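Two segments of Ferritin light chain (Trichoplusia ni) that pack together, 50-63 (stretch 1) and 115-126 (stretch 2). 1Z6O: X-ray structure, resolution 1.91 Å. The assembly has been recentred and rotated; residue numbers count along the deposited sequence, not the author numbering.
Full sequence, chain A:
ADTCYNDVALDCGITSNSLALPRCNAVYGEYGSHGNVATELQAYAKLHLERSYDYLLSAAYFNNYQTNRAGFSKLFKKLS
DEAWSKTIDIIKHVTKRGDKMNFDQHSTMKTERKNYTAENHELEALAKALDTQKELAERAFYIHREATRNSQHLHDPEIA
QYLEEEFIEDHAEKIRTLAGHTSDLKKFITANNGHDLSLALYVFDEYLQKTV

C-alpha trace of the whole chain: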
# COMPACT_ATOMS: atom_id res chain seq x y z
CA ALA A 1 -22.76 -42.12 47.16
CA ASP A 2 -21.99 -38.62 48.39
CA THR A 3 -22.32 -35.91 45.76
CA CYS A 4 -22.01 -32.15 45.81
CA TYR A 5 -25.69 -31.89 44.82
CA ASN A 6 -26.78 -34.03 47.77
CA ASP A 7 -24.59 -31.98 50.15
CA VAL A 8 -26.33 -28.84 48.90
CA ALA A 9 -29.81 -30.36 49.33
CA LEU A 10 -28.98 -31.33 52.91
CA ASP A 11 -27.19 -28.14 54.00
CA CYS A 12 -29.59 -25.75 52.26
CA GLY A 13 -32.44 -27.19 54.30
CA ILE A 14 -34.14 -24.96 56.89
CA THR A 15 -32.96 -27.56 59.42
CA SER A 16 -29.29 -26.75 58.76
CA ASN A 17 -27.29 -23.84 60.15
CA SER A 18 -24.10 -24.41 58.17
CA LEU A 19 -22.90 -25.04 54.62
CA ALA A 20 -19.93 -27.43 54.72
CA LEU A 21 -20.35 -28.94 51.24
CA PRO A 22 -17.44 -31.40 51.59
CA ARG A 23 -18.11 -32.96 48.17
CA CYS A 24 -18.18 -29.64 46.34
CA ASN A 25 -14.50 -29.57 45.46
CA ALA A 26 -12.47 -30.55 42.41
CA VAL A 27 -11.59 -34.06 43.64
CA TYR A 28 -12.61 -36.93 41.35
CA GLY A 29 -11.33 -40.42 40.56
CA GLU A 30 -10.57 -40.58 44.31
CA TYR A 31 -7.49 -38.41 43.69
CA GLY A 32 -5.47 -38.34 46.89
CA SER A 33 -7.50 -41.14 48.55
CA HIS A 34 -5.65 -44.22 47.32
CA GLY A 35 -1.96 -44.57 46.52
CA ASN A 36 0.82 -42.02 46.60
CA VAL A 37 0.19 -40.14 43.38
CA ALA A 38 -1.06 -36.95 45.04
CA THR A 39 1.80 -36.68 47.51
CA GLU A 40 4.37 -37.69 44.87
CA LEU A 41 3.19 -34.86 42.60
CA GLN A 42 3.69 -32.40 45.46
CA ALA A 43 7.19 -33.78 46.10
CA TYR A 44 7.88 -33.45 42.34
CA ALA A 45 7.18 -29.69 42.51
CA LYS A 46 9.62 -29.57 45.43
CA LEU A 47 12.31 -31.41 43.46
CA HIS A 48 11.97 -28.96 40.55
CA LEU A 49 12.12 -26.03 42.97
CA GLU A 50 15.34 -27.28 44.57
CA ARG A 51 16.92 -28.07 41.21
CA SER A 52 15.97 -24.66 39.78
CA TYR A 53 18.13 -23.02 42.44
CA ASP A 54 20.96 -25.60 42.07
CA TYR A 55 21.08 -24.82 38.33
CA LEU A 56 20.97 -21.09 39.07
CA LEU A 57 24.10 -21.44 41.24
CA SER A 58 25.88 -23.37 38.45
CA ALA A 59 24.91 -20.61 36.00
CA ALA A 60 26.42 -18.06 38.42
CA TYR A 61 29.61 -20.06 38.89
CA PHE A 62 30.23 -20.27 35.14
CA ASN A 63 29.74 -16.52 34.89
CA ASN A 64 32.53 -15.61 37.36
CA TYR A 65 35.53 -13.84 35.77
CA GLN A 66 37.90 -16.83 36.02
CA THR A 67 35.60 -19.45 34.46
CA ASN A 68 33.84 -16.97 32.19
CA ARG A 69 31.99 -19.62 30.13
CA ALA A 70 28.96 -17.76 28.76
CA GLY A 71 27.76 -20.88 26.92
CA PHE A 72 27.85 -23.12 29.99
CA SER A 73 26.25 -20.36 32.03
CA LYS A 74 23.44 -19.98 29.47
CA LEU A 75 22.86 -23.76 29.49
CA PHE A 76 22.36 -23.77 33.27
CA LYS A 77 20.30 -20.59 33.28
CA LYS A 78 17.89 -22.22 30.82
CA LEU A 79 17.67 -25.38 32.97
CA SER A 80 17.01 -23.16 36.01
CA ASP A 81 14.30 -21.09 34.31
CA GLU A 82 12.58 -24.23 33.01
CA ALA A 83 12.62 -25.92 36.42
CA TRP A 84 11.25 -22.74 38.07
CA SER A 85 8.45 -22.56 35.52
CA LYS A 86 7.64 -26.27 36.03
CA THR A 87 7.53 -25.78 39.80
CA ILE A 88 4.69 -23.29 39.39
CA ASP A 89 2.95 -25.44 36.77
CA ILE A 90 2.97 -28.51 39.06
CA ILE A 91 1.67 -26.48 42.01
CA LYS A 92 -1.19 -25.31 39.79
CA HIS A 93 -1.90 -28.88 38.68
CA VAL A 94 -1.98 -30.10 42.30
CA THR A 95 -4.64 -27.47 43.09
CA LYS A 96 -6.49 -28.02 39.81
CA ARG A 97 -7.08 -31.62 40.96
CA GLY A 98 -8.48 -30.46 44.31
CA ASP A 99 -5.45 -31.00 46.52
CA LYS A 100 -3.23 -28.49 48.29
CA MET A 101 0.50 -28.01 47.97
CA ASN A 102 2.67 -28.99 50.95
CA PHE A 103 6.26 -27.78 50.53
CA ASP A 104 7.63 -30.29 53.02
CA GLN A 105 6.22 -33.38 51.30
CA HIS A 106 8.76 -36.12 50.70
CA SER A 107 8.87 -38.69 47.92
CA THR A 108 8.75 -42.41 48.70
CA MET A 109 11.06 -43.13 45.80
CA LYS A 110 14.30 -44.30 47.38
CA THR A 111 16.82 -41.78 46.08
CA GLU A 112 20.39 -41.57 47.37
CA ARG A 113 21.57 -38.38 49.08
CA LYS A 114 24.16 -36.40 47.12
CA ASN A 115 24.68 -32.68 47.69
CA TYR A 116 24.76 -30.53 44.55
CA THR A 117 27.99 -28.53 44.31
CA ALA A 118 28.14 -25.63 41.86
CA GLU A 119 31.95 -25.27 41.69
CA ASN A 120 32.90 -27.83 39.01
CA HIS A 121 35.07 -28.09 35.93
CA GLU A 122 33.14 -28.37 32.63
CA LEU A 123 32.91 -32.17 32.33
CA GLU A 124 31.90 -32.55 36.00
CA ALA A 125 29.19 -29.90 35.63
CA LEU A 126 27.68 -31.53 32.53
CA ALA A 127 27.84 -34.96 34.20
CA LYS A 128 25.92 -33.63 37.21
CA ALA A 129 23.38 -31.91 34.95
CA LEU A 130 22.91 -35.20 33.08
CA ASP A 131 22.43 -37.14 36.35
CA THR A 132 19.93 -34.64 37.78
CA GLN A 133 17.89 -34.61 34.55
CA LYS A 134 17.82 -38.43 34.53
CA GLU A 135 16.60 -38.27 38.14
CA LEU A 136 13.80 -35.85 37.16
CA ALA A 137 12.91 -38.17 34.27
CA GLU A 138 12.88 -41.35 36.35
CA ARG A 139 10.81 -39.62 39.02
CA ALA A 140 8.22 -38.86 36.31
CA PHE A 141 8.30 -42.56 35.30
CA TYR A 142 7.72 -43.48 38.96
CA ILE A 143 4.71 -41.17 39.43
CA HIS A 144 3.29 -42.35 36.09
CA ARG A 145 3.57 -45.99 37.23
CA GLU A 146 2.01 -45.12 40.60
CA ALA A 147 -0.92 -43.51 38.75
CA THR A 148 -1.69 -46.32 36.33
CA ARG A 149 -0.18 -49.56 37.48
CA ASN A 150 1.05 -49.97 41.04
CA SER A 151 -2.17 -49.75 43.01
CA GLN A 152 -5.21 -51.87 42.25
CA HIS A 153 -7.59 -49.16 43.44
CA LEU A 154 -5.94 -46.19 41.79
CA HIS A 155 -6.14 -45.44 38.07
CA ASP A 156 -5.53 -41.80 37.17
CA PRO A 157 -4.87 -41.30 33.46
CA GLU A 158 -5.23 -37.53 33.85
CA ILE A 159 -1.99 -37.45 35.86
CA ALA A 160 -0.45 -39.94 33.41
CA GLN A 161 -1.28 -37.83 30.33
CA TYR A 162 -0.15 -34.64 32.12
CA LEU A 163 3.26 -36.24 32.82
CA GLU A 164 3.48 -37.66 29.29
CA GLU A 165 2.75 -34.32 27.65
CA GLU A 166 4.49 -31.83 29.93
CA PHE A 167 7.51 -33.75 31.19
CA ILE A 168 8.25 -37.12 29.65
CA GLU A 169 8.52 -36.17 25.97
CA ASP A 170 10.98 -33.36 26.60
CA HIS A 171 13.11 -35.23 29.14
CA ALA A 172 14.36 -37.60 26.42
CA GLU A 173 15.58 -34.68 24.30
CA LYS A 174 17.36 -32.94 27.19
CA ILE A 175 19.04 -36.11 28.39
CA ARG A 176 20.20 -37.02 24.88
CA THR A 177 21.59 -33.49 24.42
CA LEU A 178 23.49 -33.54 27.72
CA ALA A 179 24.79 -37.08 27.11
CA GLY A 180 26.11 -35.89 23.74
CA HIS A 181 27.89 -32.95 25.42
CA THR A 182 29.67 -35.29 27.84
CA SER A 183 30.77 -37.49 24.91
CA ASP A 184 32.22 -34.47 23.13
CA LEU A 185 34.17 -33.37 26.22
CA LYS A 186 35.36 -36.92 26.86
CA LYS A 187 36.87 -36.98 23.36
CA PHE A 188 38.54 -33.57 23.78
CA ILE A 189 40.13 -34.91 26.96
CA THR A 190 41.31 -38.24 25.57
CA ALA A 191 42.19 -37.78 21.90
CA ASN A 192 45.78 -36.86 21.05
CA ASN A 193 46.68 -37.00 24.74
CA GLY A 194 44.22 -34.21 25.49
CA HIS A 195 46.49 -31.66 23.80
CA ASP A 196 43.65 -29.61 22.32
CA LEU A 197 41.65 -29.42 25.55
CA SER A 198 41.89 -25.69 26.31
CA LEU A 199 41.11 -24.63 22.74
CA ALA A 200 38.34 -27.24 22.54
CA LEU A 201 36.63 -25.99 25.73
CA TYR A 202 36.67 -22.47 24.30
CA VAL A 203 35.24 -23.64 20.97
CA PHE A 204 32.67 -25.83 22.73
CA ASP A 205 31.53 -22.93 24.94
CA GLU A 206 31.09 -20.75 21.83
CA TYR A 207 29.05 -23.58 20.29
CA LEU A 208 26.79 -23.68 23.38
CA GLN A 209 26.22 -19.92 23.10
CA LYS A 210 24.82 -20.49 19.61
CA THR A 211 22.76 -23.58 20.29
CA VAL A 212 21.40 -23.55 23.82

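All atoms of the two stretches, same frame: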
# COMPACT_ATOMS: atom_id res chain seq x y z
N GLU A 50 13.97 -27.14 44.09
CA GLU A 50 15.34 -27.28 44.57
C GLU A 50 16.32 -27.28 43.40
O GLU A 50 17.35 -26.60 43.45
CB GLU A 50 15.49 -28.59 45.37
CG GLU A 50 14.60 -28.60 46.61
CD GLU A 50 14.50 -29.96 47.29
OE1 GLU A 50 14.71 -31.00 46.61
OE2 GLU A 50 14.18 -29.99 48.50
N ARG A 51 16.01 -28.04 42.35
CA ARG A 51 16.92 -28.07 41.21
C ARG A 51 17.00 -26.72 40.50
O ARG A 51 18.06 -26.38 39.98
CB ARG A 51 16.52 -29.16 40.21
CG ARG A 51 16.74 -30.58 40.71
CD ARG A 51 18.19 -30.82 41.13
NE ARG A 51 18.37 -32.21 41.56
CZ ARG A 51 19.24 -32.62 42.47
NH1 ARG A 51 20.03 -31.74 43.08
NH2 ARG A 51 19.31 -33.90 42.80
N SER A 52 15.90 -25.95 40.47
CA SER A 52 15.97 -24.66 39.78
C SER A 52 17.05 -23.80 40.43
O SER A 52 17.83 -23.15 39.73
CB SER A 52 14.62 -23.91 39.78
OG SER A 52 14.27 -23.42 41.06
N TYR A 53 17.11 -23.81 41.76
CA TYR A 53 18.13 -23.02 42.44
C TYR A 53 19.53 -23.64 42.33
O TYR A 53 20.52 -22.92 42.29
CB TYR A 53 17.71 -22.74 43.90
CG TYR A 53 16.78 -21.54 43.97
CD1 TYR A 53 15.42 -21.67 44.27
CD2 TYR A 53 17.27 -20.26 43.69
CE1 TYR A 53 14.57 -20.55 44.30
CE2 TYR A 53 16.43 -19.14 43.70
CZ TYR A 53 15.09 -19.29 44.01
OH TYR A 53 14.30 -18.17 44.04
N ASP A 54 19.64 -24.97 42.26
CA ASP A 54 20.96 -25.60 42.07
C ASP A 54 21.51 -25.15 40.70
O ASP A 54 22.67 -24.78 40.56
CB ASP A 54 20.87 -27.14 42.03
CG ASP A 54 20.59 -27.76 43.39
OD1 ASP A 54 20.94 -27.14 44.41
OD2 ASP A 54 20.03 -28.88 43.43
N TYR A 55 20.66 -25.22 39.67
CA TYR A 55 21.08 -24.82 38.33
C TYR A 55 21.43 -23.33 38.29
O TYR A 55 22.34 -22.91 37.57
CB TYR A 55 19.96 -25.11 37.32
CG TYR A 55 19.67 -26.59 37.13
CD1 TYR A 55 18.38 -27.03 36.85
CD2 TYR A 55 20.70 -27.55 37.21
CE1 TYR A 55 18.11 -28.39 36.64
CE2 TYR A 55 20.43 -28.91 37.00
CZ TYR A 55 19.13 -29.32 36.72
OH TYR A 55 18.84 -30.65 36.49
N LEU A 56 20.69 -22.53 39.04
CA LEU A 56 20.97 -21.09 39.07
C LEU A 56 22.38 -20.85 39.63
O LEU A 56 23.11 -20.00 39.13
CB LEU A 56 19.92 -20.37 39.94
CG LEU A 56 20.13 -18.85 40.02
CD1 LEU A 56 19.96 -18.27 38.62
CD2 LEU A 56 19.10 -18.23 40.96
N LEU A 57 22.77 -21.60 40.66
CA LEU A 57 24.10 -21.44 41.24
C LEU A 57 25.18 -21.89 40.24
O LEU A 57 26.25 -21.30 40.19
CB LEU A 57 24.23 -22.21 42.56
CG LEU A 57 23.33 -21.67 43.69
CD1 LEU A 57 23.44 -22.57 44.91
CD2 LEU A 57 23.73 -20.23 44.04
N SER A 58 24.91 -22.94 39.47
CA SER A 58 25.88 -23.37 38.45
C SER A 58 25.99 -22.27 37.39
O SER A 58 27.09 -21.98 36.91
CB SER A 58 25.45 -24.68 37.78
OG SER A 58 25.63 -25.78 38.65
N ALA A 59 24.87 -21.67 37.00
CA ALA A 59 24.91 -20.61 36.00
C ALA A 59 25.77 -19.45 36.52
O ALA A 59 26.55 -18.86 35.77
CB ALA A 59 23.50 -20.10 35.69
N ALA A 60 25.63 -19.14 37.80
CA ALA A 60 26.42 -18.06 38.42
C ALA A 60 27.90 -18.43 38.42
O ALA A 60 28.74 -17.63 38.02
CB ALA A 60 25.94 -17.81 39.87
N TYR A 61 28.22 -19.64 38.85
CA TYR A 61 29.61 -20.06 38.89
C TYR A 61 30.30 -19.94 37.53
O TYR A 61 31.43 -19.46 37.44
CB TYR A 61 29.73 -21.51 39.38
CG TYR A 61 31.17 -21.97 39.48
CD1 TYR A 61 32.01 -21.48 40.48
CD2 TYR A 61 31.70 -22.87 38.55
CE1 TYR A 61 33.34 -21.88 40.56
CE2 TYR A 61 33.04 -23.28 38.63
CZ TYR A 61 33.85 -22.77 39.63
OH TYR A 61 35.16 -23.16 39.72
N PHE A 62 29.63 -20.36 36.46
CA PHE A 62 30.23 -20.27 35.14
C PHE A 62 30.28 -18.86 34.58
O PHE A 62 30.83 -18.63 33.51
CB PHE A 62 29.55 -21.23 34.16
CG PHE A 62 30.02 -22.65 34.35
CD1 PHE A 62 29.23 -23.58 35.03
CD2 PHE A 62 31.30 -23.02 33.94
CE1 PHE A 62 29.73 -24.86 35.31
CE2 PHE A 62 31.80 -24.29 34.22
CZ PHE A 62 31.02 -25.21 34.91
N ASN A 63 29.70 -17.91 35.31
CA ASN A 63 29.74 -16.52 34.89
C ASN A 63 30.71 -15.71 35.77
O ASN A 63 30.69 -14.48 35.72
CB ASN A 63 28.32 -15.91 34.91
CG ASN A 63 28.24 -14.56 34.19
OD1 ASN A 63 28.86 -14.36 33.15
ND2 ASN A 63 27.45 -13.64 34.74
N ASN A 115 24.73 -34.13 47.77
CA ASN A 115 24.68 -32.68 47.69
C ASN A 115 25.09 -32.18 46.30
O ASN A 115 25.98 -32.75 45.66
CB ASN A 115 25.60 -32.05 48.74
CG ASN A 115 25.15 -32.32 50.16
OD1 ASN A 115 24.00 -32.05 50.52
ND2 ASN A 115 26.05 -32.86 50.98
N TYR A 116 24.45 -31.12 45.85
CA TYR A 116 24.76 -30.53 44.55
C TYR A 116 25.80 -29.45 44.78
O TYR A 116 25.56 -28.52 45.54
CB TYR A 116 23.49 -29.91 43.95
CG TYR A 116 23.67 -29.35 42.55
CD1 TYR A 116 23.19 -30.05 41.44
CD2 TYR A 116 24.28 -28.11 42.34
CE1 TYR A 116 23.32 -29.54 40.14
CE2 TYR A 116 24.42 -27.58 41.04
CZ TYR A 116 23.93 -28.30 39.95
OH TYR A 116 24.01 -27.78 38.67
N THR A 117 26.96 -29.56 44.15
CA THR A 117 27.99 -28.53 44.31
C THR A 117 28.08 -27.78 42.99
O THR A 117 28.13 -28.39 41.92
CB THR A 117 29.37 -29.12 44.65
OG1 THR A 117 29.92 -29.77 43.50
CG2 THR A 117 29.25 -30.13 45.78
N ALA A 118 28.10 -26.45 43.06
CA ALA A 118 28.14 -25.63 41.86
C ALA A 118 29.55 -25.40 41.30
O ALA A 118 29.70 -25.15 40.10
CB ALA A 118 27.47 -24.28 42.13
N GLU A 119 30.57 -25.49 42.15
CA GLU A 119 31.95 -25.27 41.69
C GLU A 119 32.50 -26.54 41.04
O GLU A 119 32.98 -27.43 41.74
CB GLU A 119 32.85 -24.86 42.86
CG GLU A 119 32.34 -23.66 43.66
CD GLU A 119 31.37 -24.04 44.78
OE1 GLU A 119 30.95 -25.22 44.86
OE2 GLU A 119 31.01 -23.15 45.58
N ASN A 120 32.43 -26.63 39.72
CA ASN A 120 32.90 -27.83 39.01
C ASN A 120 33.61 -27.44 37.73
O ASN A 120 33.38 -26.36 37.20
CB ASN A 120 31.73 -28.70 38.54
CG ASN A 120 30.90 -29.26 39.67
OD1 ASN A 120 31.40 -29.99 40.53
ND2 ASN A 120 29.60 -28.94 39.65
N HIS A 121 34.45 -28.34 37.22
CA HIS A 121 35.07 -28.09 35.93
C HIS A 121 33.96 -28.46 34.92
O HIS A 121 32.93 -29.02 35.31
CB HIS A 121 36.36 -28.90 35.74
CG HIS A 121 36.20 -30.39 35.82
ND1 HIS A 121 36.90 -31.15 36.74
CD2 HIS A 121 35.53 -31.27 35.04
CE1 HIS A 121 36.67 -32.43 36.51
NE2 HIS A 121 35.84 -32.53 35.48
N GLU A 122 34.16 -28.14 33.65
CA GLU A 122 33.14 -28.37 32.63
C GLU A 122 32.56 -29.78 32.51
O GLU A 122 31.34 -29.95 32.47
CB GLU A 122 33.65 -27.91 31.27
CG GLU A 122 33.90 -26.40 31.19
CD GLU A 122 35.24 -25.97 31.77
OE1 GLU A 122 35.96 -26.82 32.36
OE2 GLU A 122 35.59 -24.78 31.64
N LEU A 123 33.42 -30.80 32.45
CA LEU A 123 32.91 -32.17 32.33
C LEU A 123 32.10 -32.56 33.57
O LEU A 123 31.03 -33.15 33.46
CB LEU A 123 34.06 -33.16 32.12
CG LEU A 123 33.64 -34.64 32.08
CD1 LEU A 123 32.62 -34.89 30.97
CD2 LEU A 123 34.88 -35.52 31.86
N GLU A 124 32.62 -32.24 34.76
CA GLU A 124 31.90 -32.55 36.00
C GLU A 124 30.52 -31.90 36.02
O GLU A 124 29.54 -32.51 36.46
CB GLU A 124 32.62 -32.01 37.24
CG GLU A 124 33.86 -32.71 37.69
CD GLU A 124 34.44 -32.03 38.94
OE1 GLU A 124 34.68 -30.80 38.91
OE2 GLU A 124 34.66 -32.74 39.95
N ALA A 125 30.46 -30.63 35.62
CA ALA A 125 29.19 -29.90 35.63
C ALA A 125 28.16 -30.53 34.69
O ALA A 125 26.99 -30.66 35.04
CB ALA A 125 29.42 -28.41 35.26
N LEU A 126 28.59 -30.90 33.49
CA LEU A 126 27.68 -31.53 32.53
C LEU A 126 27.24 -32.90 33.04
O LEU A 126 26.08 -33.29 32.85
CB LEU A 126 28.34 -31.69 31.16
CG LEU A 126 28.66 -30.41 30.38
CD1 LEU A 126 29.51 -30.78 29.17
CD2 LEU A 126 27.40 -29.72 29.94
O HOH W 1 28.18 -26.42 38.16

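At the centre of the contact, Ala118 sets its methyl group against the helix of stretch 1, where Ser58 and Ala118 bring their CA atoms to 4.7 Å. Here the loop lies close to the helix backbone, with the small Ala118 side chain pointing toward it: Ala118 CB sits 3.9 Å from Leu57 CB and 3.8 Å from Leu57 O. The register, Asp54 with Tyr116, Ser58 with Ala118 and Tyr61 with Glu119, shows the two stretches running in the same direction as stretch 2 follows the helix along successive turns.

Aromatic rings extend the apolar surface. Phe62 turns the end of its side chain to the start of the second helix, and its CE1 meets Ala125 CB at 3.6 Å, the methyl lying at the ring edge. Tyr61 instead offers a ring face: Glu119 CA stands 3.6 Å from the centroid of the Tyr61 ring, almost on its normal, in a CH-pi contact with the backbone carbon. Tyr116, with the most area covered, repeats this theme from the other stretch, its ring centroid 3.5 Å from Asp54 CB.

The Tyr116 ring packs with one face over Asp54 CB, and its hydroxyl lies by Ser58; Ser58 OG and Tyr116 OH form a 2.6 Å hydrogen bond, the one direct hydrogen bond between the stretches. A water extends this link, lying 2.7 Å from Ser58 OG, donating to Ala118 O at 2.8 Å and accepting from Asn120 ND2 at 3.3 Å. The same Asn120 ND2 donates to Thr117 O at 2.8 Å, bracing the loop from within.

Toward the other end of the contact, Arg51 NH1 forms a salt bridge with Asp54 OD2 at 2.9 Å, one helical turn along, and also approaches Tyr116 CD1 at 3.9 Å. The carboxylate is thus paired within its own helix, while Asp54 CB packs on the tyrosine.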